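Local coordinates for protein ficolin-3 (Homo sapiens, PDB 2J5Z) that binds sugars such as galactose through its fibrinogen-like domain and probably serves as a recognition lectin of innate immunity, at residues Glu82-Leu85 against Gly86-Asn89; Leu145-His148 against Ser149-Phe153; Ser205-Val209 against Gly210-Arg214. All blocks are in the same frame, centred on the assembly; numbering follows the deposited sequence. Where two conformers were deposited one is given.

How the contacts relate
The three contacts are tight local bends in one fibrinogen-like domain, running from its core to its sugar-binding surface. Contact 1 is buried and is the only one to join a strand to a helix; amide side chains and an indole do the work there. Contacts 2 and 3 are partly buried loop segments, each with a type II turn and an arginine that grips a main-chain carbonyl across the turn, backward along the chain in contact 2 and forward in contact 3; both hold ordered waters beside main-chain carbonyls. Contact 3 lines the galactose pocket through V209, whereas in contact 2 the L147 side chain stays about 6 Å from the sugar. Contacts 1 and 2 meet where N87 packs on F153; contact 3 touches neither.

Contact 1: residues Glu82-Leu85 against Gly86-Asn89; sequences EFWL and GNEN
W84 and L85 lead straight into G86, the N-cap residue of helix 87-94, where a positive phi that glycine accepts easily swings the chain from strand to helix. Two asparagines of the first helical turn then reach back to the residues just before the bend. N87 brings OD1 to the edge of the W84 indole, close to the ring plane, and accepts a weak hydrogen bond from NE1 at 3.0 Å. The same oxygen lies 3.1 Å from W84 CZ2, beside the edge between that carbon and NE1, which is why the N-H points at it poorly. The N87 amide meets this edge with its plane turned 88° from that of the indole. With W84 CG anti to the backbone N (chi1 176°), the indole is swung beside the outgoing chain, and its CD1 comes within 3.3 Å of G86 N. N89 makes the straighter bond: ND2 donates to L85 O at 3.0 Å and 160°, with the oxygen in the plane of its own amide but the nitrogen above the plane of the L85 carbonyl. Both ends of this amide are used, since OD1 accepts from R37. L85 CG meets N89 CB at 4.2 Å, the side chains crossing at about a right angle. Around the bend, L85 packs on L53 and F55 of strand 52-58 and on L93 of helix 87-94, while W84 meets Y72 of helix 69-74 edge-to-face. Strand 83-84 itself pairs antiparallel with strands 52-58 and 76-77.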
loop_
_atom_site.group_PDB
_atom_site.type_symbol
_atom_site.label_atom_id
_atom_site.label_comp_id
_atom_site.label_asym_id
_atom_site.label_seq_id
_atom_site.Cartn_x
_atom_site.Cartn_y
_atom_site.Cartn_z
ATOM N N GLU A 82 2.929 0.765 9.868
ATOM C CA GLU A 82 2.583 1.112 11.243
ATOM C C GLU A 82 2.285 2.598 11.390
ATOM O O GLU A 82 2.942 3.427 10.759
ATOM C CB GLU A 82 3.731 0.715 12.157
ATOM C CG GLU A 82 4.117 -0.751 12.028
ATOM C CD GLU A 82 5.191 -1.142 13.019
ATOM O OE1 GLU A 82 6.142 -0.358 13.205
ATOM O OE2 GLU A 82 5.062 -2.214 13.637
ATOM N N PHE A 83 1.286 2.933 12.213
ATOM C CA PHE A 83 0.955 4.339 12.434
ATOM C C PHE A 83 0.152 4.587 13.705
ATOM O O PHE A 83 -0.392 3.656 14.310
ATOM C CB PHE A 83 0.159 4.900 11.247
ATOM C CG PHE A 83 -1.130 4.180 11.000
ATOM C CD1 PHE A 83 -2.286 4.545 11.680
ATOM C CD2 PHE A 83 -1.188 3.133 10.082
ATOM C CE1 PHE A 83 -3.469 3.875 11.452
ATOM C CE2 PHE A 83 -2.364 2.471 9.842
ATOM C CZ PHE A 83 -3.506 2.822 10.527
ATOM N N TRP A 84 0.116 5.859 14.098
ATOM C CA TRP A 84 -0.812 6.375 15.109
ATOM C C TRP A 84 -1.542 7.542 14.439
ATOM O O TRP A 84 -0.904 8.490 13.978
ATOM C CB TRP A 84 -0.032 6.861 16.340
ATOM C CG TRP A 84 -0.902 7.499 17.383
ATOM C CD1 TRP A 84 -1.106 8.839 17.586
ATOM C CD2 TRP A 84 -1.696 6.814 18.358
ATOM N NE1 TRP A 84 -1.978 9.025 18.644
ATOM C CE2 TRP A 84 -2.344 7.798 19.138
ATOM C CE3 TRP A 84 -1.902 5.463 18.661
ATOM C CZ2 TRP A 84 -3.205 7.470 20.196
ATOM C CZ3 TRP A 84 -2.755 5.137 19.719
ATOM C CH2 TRP A 84 -3.392 6.133 20.468
ATOM N N LEU A 85 -2.873 7.501 14.380
ATOM C CA LEU A 85 -3.623 8.476 13.586
ATOM C C LEU A 85 -3.462 9.907 14.109
ATOM O O LEU A 85 -3.493 10.867 13.330
ATOM C CB LEU A 85 -5.116 8.117 13.576
ATOM C CG LEU A 85 -6.010 8.967 12.678
ATOM C CD1 LEU A 85 -5.645 8.818 11.204
ATOM C CD2 LEU A 85 -7.478 8.556 12.912
ATOM N N GLY A 86 -3.300 10.033 15.426
ATOM C CA GLY A 86 -3.126 11.333 16.078
ATOM C C GLY A 86 -4.211 11.663 17.087
ATOM O O GLY A 86 -5.393 11.500 16.818
ATOM N N ASN A 87 -3.803 12.146 18.250
ATOM C CA ASN A 87 -4.752 12.421 19.323
ATOM C C ASN A 87 -5.750 13.512 18.981
ATOM O O ASN A 87 -6.931 13.412 19.330
ATOM C CB ASN A 87 -4.002 12.779 20.605
ATOM C CG ASN A 87 -3.239 11.606 21.179
ATOM O OD1 ASN A 87 -3.501 10.454 20.843
ATOM N ND2 ASN A 87 -2.285 11.897 22.050
ATOM N N GLU A 88 -5.292 14.563 18.294
ATOM C CA GLU A 88 -6.222 15.619 17.912
ATOM C C GLU A 88 -7.299 15.121 16.935
ATOM O O GLU A 88 -8.478 15.450 17.084
ATOM C CB GLU A 88 -5.480 16.855 17.385
ATOM C CG GLU A 88 -6.390 18.009 17.023
ATOM C CD GLU A 88 -7.138 18.620 18.225
ATOM O OE1 GLU A 88 -6.690 18.443 19.390
ATOM O OE2 GLU A 88 -8.159 19.314 17.983
ATOM N N ASN A 89 -6.901 14.297 15.968
ATOM C CA ASN A 89 -7.844 13.632 15.062
ATOM C C ASN A 89 -8.848 12.783 15.850
ATOM O O ASN A 89 -10.073 12.864 15.639
ATOM C CB ASN A 89 -7.068 12.773 14.049
ATOM C CG ASN A 89 -6.364 13.611 13.006
ATOM O OD1 ASN A 89 -6.881 14.650 12.593
ATOM N ND2 ASN A 89 -5.185 13.164 12.565
#

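Contact 2: residues Leu145-His148 against Ser149-Phe153; sequences LSLH and SGRPF
R151 folds its side chain back along L147 and H148, which close a short 3-10 segment. Its CB starts 3.4 Å from H148 O, and CG stays beside that same oxygen. CD then passes to the next carbonyl back, 3.5 Å from L147 O. NE completes the reach, donating to L147 O at 2.9 Å and 155°; the oxygen lies in the guanidinium plane, at its edge, although the nitrogen is tilted from the carbonyl plane. The chain is extended from CG to NE (chi2 179°), which spans the distance without a kink. At the tip, NH2 comes 3.9 Å from L147 CD1 and donates to a water that in turn donates to L147 O, 3.0 Å away. The backbone repeats the pattern: a type II turn from H148 to R151, with G150 at a positive phi, is closed by R151 N donating to H148 O at 3.2 Å. S149 N donates to S146 O at 3.0 Å and more weakly to L145 O, ending the 3-10 segment, and a second water lies within hydrogen-bonding distance of both S146 O and S149 O. Outside the bend, S149 OG accepts from L133 N, and R151 lies against A178. The chemistry is that of a polar bend: carbonyls left over where the 3-10 segment stops are met by an arginine and water, and the positive charge there is probably welcome at the negative end of the segment.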
loop_
_atom_site.group_PDB
_atom_site.type_symbol
_atom_site.label_atom_id
_atom_site.label_comp_id
_atom_site.label_asym_id
_atom_site.label_seq_id
_atom_site.Cartn_x
_atom_site.Cartn_y
_atom_site.Cartn_z
ATOM N N LEU A 145 -7.581 -2.329 29.615
ATOM C CA LEU A 145 -7.641 -0.910 29.307
ATOM C C LEU A 145 -8.504 -0.112 30.293
ATOM O O LEU A 145 -8.370 1.100 30.370
ATOM C CB LEU A 145 -8.130 -0.690 27.870
ATOM C CG LEU A 145 -7.828 0.664 27.205
ATOM C CD1 LEU A 145 -6.332 0.947 27.173
ATOM C CD2 LEU A 145 -8.400 0.710 25.798
ATOM N N SER A 146 -9.346 -0.784 31.077
ATOM C CA SER A 146 -10.249 -0.062 31.983
ATOM C C SER A 146 -9.494 0.758 33.010
ATOM O O SER A 146 -9.903 1.873 33.337
ATOM C CB SER A 146 -11.214 -1.017 32.694
ATOM O OG SER A 146 -12.139 -1.557 31.780
ATOM N N LEU A 147 -8.394 0.207 33.516
ATOM C CA LEU A 147 -7.528 0.924 34.460
ATOM C C LEU A 147 -7.135 2.292 33.906
ATOM O O LEU A 147 -6.986 3.265 34.642
ATOM C CB LEU A 147 -6.257 0.107 34.769
ATOM C CG LEU A 147 -5.087 0.886 35.396
ATOM C CD1 LEU A 147 -5.398 1.335 36.827
ATOM C CD2 LEU A 147 -3.753 0.132 35.352
ATOM N N HIS A 148 -6.981 2.360 32.589
ATOM C CA HIS A 148 -6.476 3.554 31.951
ATOM C C HIS A 148 -7.551 4.588 31.670
ATOM O O HIS A 148 -7.245 5.739 31.364
ATOM C CB HIS A 148 -5.704 3.170 30.692
ATOM C CG HIS A 148 -4.423 2.471 31.007
ATOM N ND1 HIS A 148 -4.281 1.105 30.932
ATOM C CD2 HIS A 148 -3.250 2.948 31.473
ATOM C CE1 HIS A 148 -3.059 0.770 31.309
ATOM N NE2 HIS A 148 -2.414 1.870 31.643
ATOM N N SER A 149 -8.805 4.195 31.813
ATOM C CA SER A 149 -9.893 5.149 31.604
ATOM C C SER A 149 -9.826 6.257 32.646
ATOM O O SER A 149 -9.567 5.986 33.814
ATOM C CB SER A 149 -11.250 4.470 31.668
ATOM O OG SER A 149 -12.264 5.402 31.301
ATOM N N GLY A 150 -10.039 7.499 32.222
ATOM C CA GLY A 150 -9.992 8.638 33.143
ATOM C C GLY A 150 -8.615 9.251 33.305
ATOM O O GLY A 150 -8.445 10.230 34.052
ATOM N N ARG A 151 -7.623 8.695 32.611
ATOM C CA ARG A 151 -6.254 9.145 32.781
ATOM C C ARG A 151 -5.779 9.949 31.583
ATOM O O ARG A 151 -6.200 9.685 30.460
ATOM C CB ARG A 151 -5.326 7.955 33.043
ATOM C CG ARG A 151 -5.708 7.209 34.311
ATOM C CD ARG A 151 -4.840 6.019 34.596
ATOM N NE ARG A 151 -5.330 5.339 35.789
ATOM C CZ ARG A 151 -5.003 5.684 37.032
ATOM N NH1 ARG A 151 -4.153 6.689 37.251
ATOM N NH2 ARG A 151 -5.511 5.009 38.058
ATOM N N PRO A 152 -4.927 10.955 31.832
ATOM C CA PRO A 152 -4.376 11.761 30.748
ATOM C C PRO A 152 -3.348 10.960 29.962
ATOM O O PRO A 152 -2.818 9.976 30.458
ATOM C CB PRO A 152 -3.684 12.913 31.489
ATOM C CG PRO A 152 -3.265 12.289 32.796
ATOM C CD PRO A 152 -4.422 11.388 33.153
ATOM N N PHE A 153 -3.091 11.377 28.731
ATOM C CA PHE A 153 -2.032 10.782 27.933
ATOM C C PHE A 153 -0.708 11.371 28.416
ATOM O O PHE A 153 -0.648 12.571 28.742
ATOM C CB PHE A 153 -2.285 11.156 26.466
ATOM C CG PHE A 153 -1.612 10.252 25.470
ATOM C CD1 PHE A 153 -2.123 8.993 25.203
ATOM C CD2 PHE A 153 -0.499 10.690 24.755
ATOM C CE1 PHE A 153 -1.535 8.166 24.264
ATOM C CE2 PHE A 153 0.106 9.864 23.810
ATOM C CZ PHE A 153 -0.410 8.601 23.562
HETATM O O HOH W 1 -10.223 3.899 35.316
HETATM O O HOH W 2 -8.193 3.603 37.420
#

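Contact 3: residues Ser205-Val209 against Gly210-Arg214; sequences SGRGV and GHPYR. With GAL (beta-D-galactopyranose), chain E.
R207 and Y213 slide past each other in opposite directions, each reaching toward the other's backbone neighbourhood. The aliphatic part of R207 runs along the end of the tyrosine, CG lying 3.3 Å from Y213 OH, while NE rises over one face of the ring. The guanidinium is not stacked: its plane is turned 81° from the ring, and with R207 CZ 5.7 Å from the ring centroid of Y213 any cation-pi attraction is long and weak at most. The tyrosine hydroxyl instead accepts from R207 N at 3.0 Å, tying the ring's end to the start of the arginine. A bend at chi3 (-28°), far from a staggered torsion, turns the guanidinium toward P212. There NH2 donates to P212 O at 2.7 Å, the oxygen tilted out of the guanidinium plane, and NE adds a weak bond to the same oxygen. H211 approaches from another direction, its CB lying over one guanidinium face, 3.6 Å above the plane. The charge of R207 has a second partner, since NH2 also forms a salt bridge with E193, whose other carboxylate oxygen accepts from H211 ND1; one acid thus steadies both side chains. Between them the chain makes a type II turn from G208 to H211, closed by H211 N on G208 O at 3.3 Å, and a water sits close to both G208 O and H211 O. V209, at the turn's tip, lays both methyls against galactose, CG1 and CG2 each 3.0 Å from O3, as one wall of the pocket. Along the chain the loop follows helix 167-171 and leads into strand 215-220: Y213 bonds through its backbone to I201, and R214 to E106 of strand 101-106, which pairs antiparallel with strand 215-220.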
loop_
_atom_site.group_PDB
_atom_site.type_symbol
_atom_site.label_atom_id
_atom_site.label_comp_id
_atom_site.label_asym_id
_atom_site.label_seq_id
_atom_site.Cartn_x
_atom_site.Cartn_y
_atom_site.Cartn_z
ATOM N N SER A 205 -3.705 -8.840 30.735
ATOM C CA SER A 205 -4.694 -9.888 30.922
ATOM C C SER A 205 -4.628 -10.961 29.842
ATOM O O SER A 205 -5.327 -11.977 29.921
ATOM C CB SER A 205 -6.095 -9.287 30.976
ATOM O OG SER A 205 -6.461 -8.756 29.707
ATOM N N GLY A 206 -3.802 -10.723 28.826
ATOM C CA GLY A 206 -3.565 -11.704 27.780
ATOM C C GLY A 206 -2.313 -12.490 28.105
ATOM O O GLY A 206 -2.378 -13.493 28.815
ATOM N N ARG A 207 -1.167 -12.022 27.608
ATOM C CA ARG A 207 0.116 -12.703 27.815
ATOM C C ARG A 207 0.919 -12.116 28.970
ATOM O O ARG A 207 1.899 -12.710 29.425
ATOM C CB ARG A 207 0.948 -12.702 26.523
ATOM C CG ARG A 207 0.179 -13.212 25.317
ATOM C CD ARG A 207 1.074 -13.649 24.153
ATOM N NE ARG A 207 2.360 -12.953 24.089
ATOM C CZ ARG A 207 3.538 -13.555 24.240
ATOM N NH1 ARG A 207 3.588 -14.862 24.468
ATOM N NH2 ARG A 207 4.666 -12.859 24.161
ATOM N N GLY A 208 0.511 -10.947 29.447
ATOM C CA GLY A 208 1.150 -10.337 30.603
ATOM C C GLY A 208 2.266 -9.382 30.252
ATOM O O GLY A 208 2.741 -9.359 29.112
ATOM N N VAL A 209 2.683 -8.590 31.237
ATOM C CA VAL A 209 3.792 -7.660 31.076
ATOM C C VAL A 209 5.054 -8.427 30.692
ATOM O O VAL A 209 5.265 -9.551 31.149
ATOM C CB VAL A 209 4.041 -6.859 32.375
ATOM C CG1 VAL A 209 5.174 -5.878 32.197
ATOM C CG2 VAL A 209 2.775 -6.128 32.791
ATOM N N GLY A 210 5.875 -7.827 29.834
ATOM C CA GLY A 210 7.151 -8.430 29.452
ATOM C C GLY A 210 7.022 -9.543 28.428
ATOM O O GLY A 210 8.017 -10.163 28.049
ATOM N N HIS A 211 5.799 -9.805 27.985
ATOM C CA HIS A 211 5.548 -10.849 26.996
ATOM C C HIS A 211 4.658 -10.340 25.848
ATOM O O HIS A 211 3.426 -10.475 25.877
ATOM C CB HIS A 211 4.966 -12.091 27.667
ATOM C CG HIS A 211 5.735 -12.525 28.880
ATOM N ND1 HIS A 211 7.026 -13.009 28.810
ATOM C CD2 HIS A 211 5.401 -12.540 30.193
ATOM C CE1 HIS A 211 7.451 -13.307 30.026
ATOM N NE2 HIS A 211 6.485 -13.029 30.884
ATOM N N PRO A 212 5.301 -9.771 24.817
ATOM C CA PRO A 212 4.667 -8.922 23.805
ATOM C C PRO A 212 3.997 -9.618 22.621
ATOM O O PRO A 212 4.083 -10.842 22.456
ATOM C CB PRO A 212 5.843 -8.091 23.300
ATOM C CG PRO A 212 6.982 -9.072 23.334
ATOM C CD PRO A 212 6.749 -9.920 24.572
ATOM N N TYR A 213 3.344 -8.808 21.791
ATOM C CA TYR A 213 2.627 -9.274 20.617
ATOM C C TYR A 213 3.355 -8.869 19.333
ATOM O O TYR A 213 4.081 -7.877 19.310
ATOM C CB TYR A 213 1.212 -8.686 20.614
ATOM C CG TYR A 213 0.389 -9.183 21.780
ATOM C CD1 TYR A 213 -0.387 -10.324 21.658
ATOM C CD2 TYR A 213 0.425 -8.531 23.015
ATOM C CE1 TYR A 213 -1.144 -10.795 22.733
ATOM C CE2 TYR A 213 -0.317 -8.998 24.094
ATOM C CZ TYR A 213 -1.094 -10.126 23.944
ATOM O OH TYR A 213 -1.829 -10.595 25.010
ATOM N N ARG A 214 3.136 -9.655 18.284
ATOM C CA ARG A 214 3.732 -9.451 16.964
ATOM C C ARG A 214 2.978 -8.394 16.153
ATOM O O ARG A 214 3.584 -7.589 15.439
ATOM C CB ARG A 214 3.747 -10.788 16.206
ATOM C CG ARG A 214 4.112 -10.703 14.730
ATOM C CD ARG A 214 4.199 -12.093 14.102
ATOM N NE ARG A 214 5.438 -12.786 14.463
ATOM C CZ ARG A 214 5.649 -14.087 14.279
ATOM N NH1 ARG A 214 4.703 -14.846 13.741
ATOM N NH2 ARG A 214 6.808 -14.630 14.636
HETATM C C1 GAL E . 2.990 -1.625 36.267
HETATM C C2 GAL E . 2.741 -2.421 34.995
HETATM C C3 GAL E . 4.051 -2.930 34.408
HETATM C C4 GAL E . 5.186 -1.907 34.464
HETATM C C5 GAL E . 5.182 -1.074 35.737
HETATM C C6 GAL E . 6.192 0.063 35.640
HETATM O O1 GAL E . 1.757 -1.122 36.797
HETATM O O2 GAL E . 1.885 -3.537 35.279
HETATM O O3 GAL E . 3.821 -3.299 33.046
HETATM O O4 GAL E . 5.102 -1.029 33.338
HETATM O O5 GAL E . 3.867 -0.558 35.927
HETATM O O6 GAL E . 6.938 0.146 36.861
HETATM O O HOH W 3 1.436 -8.799 27.030
#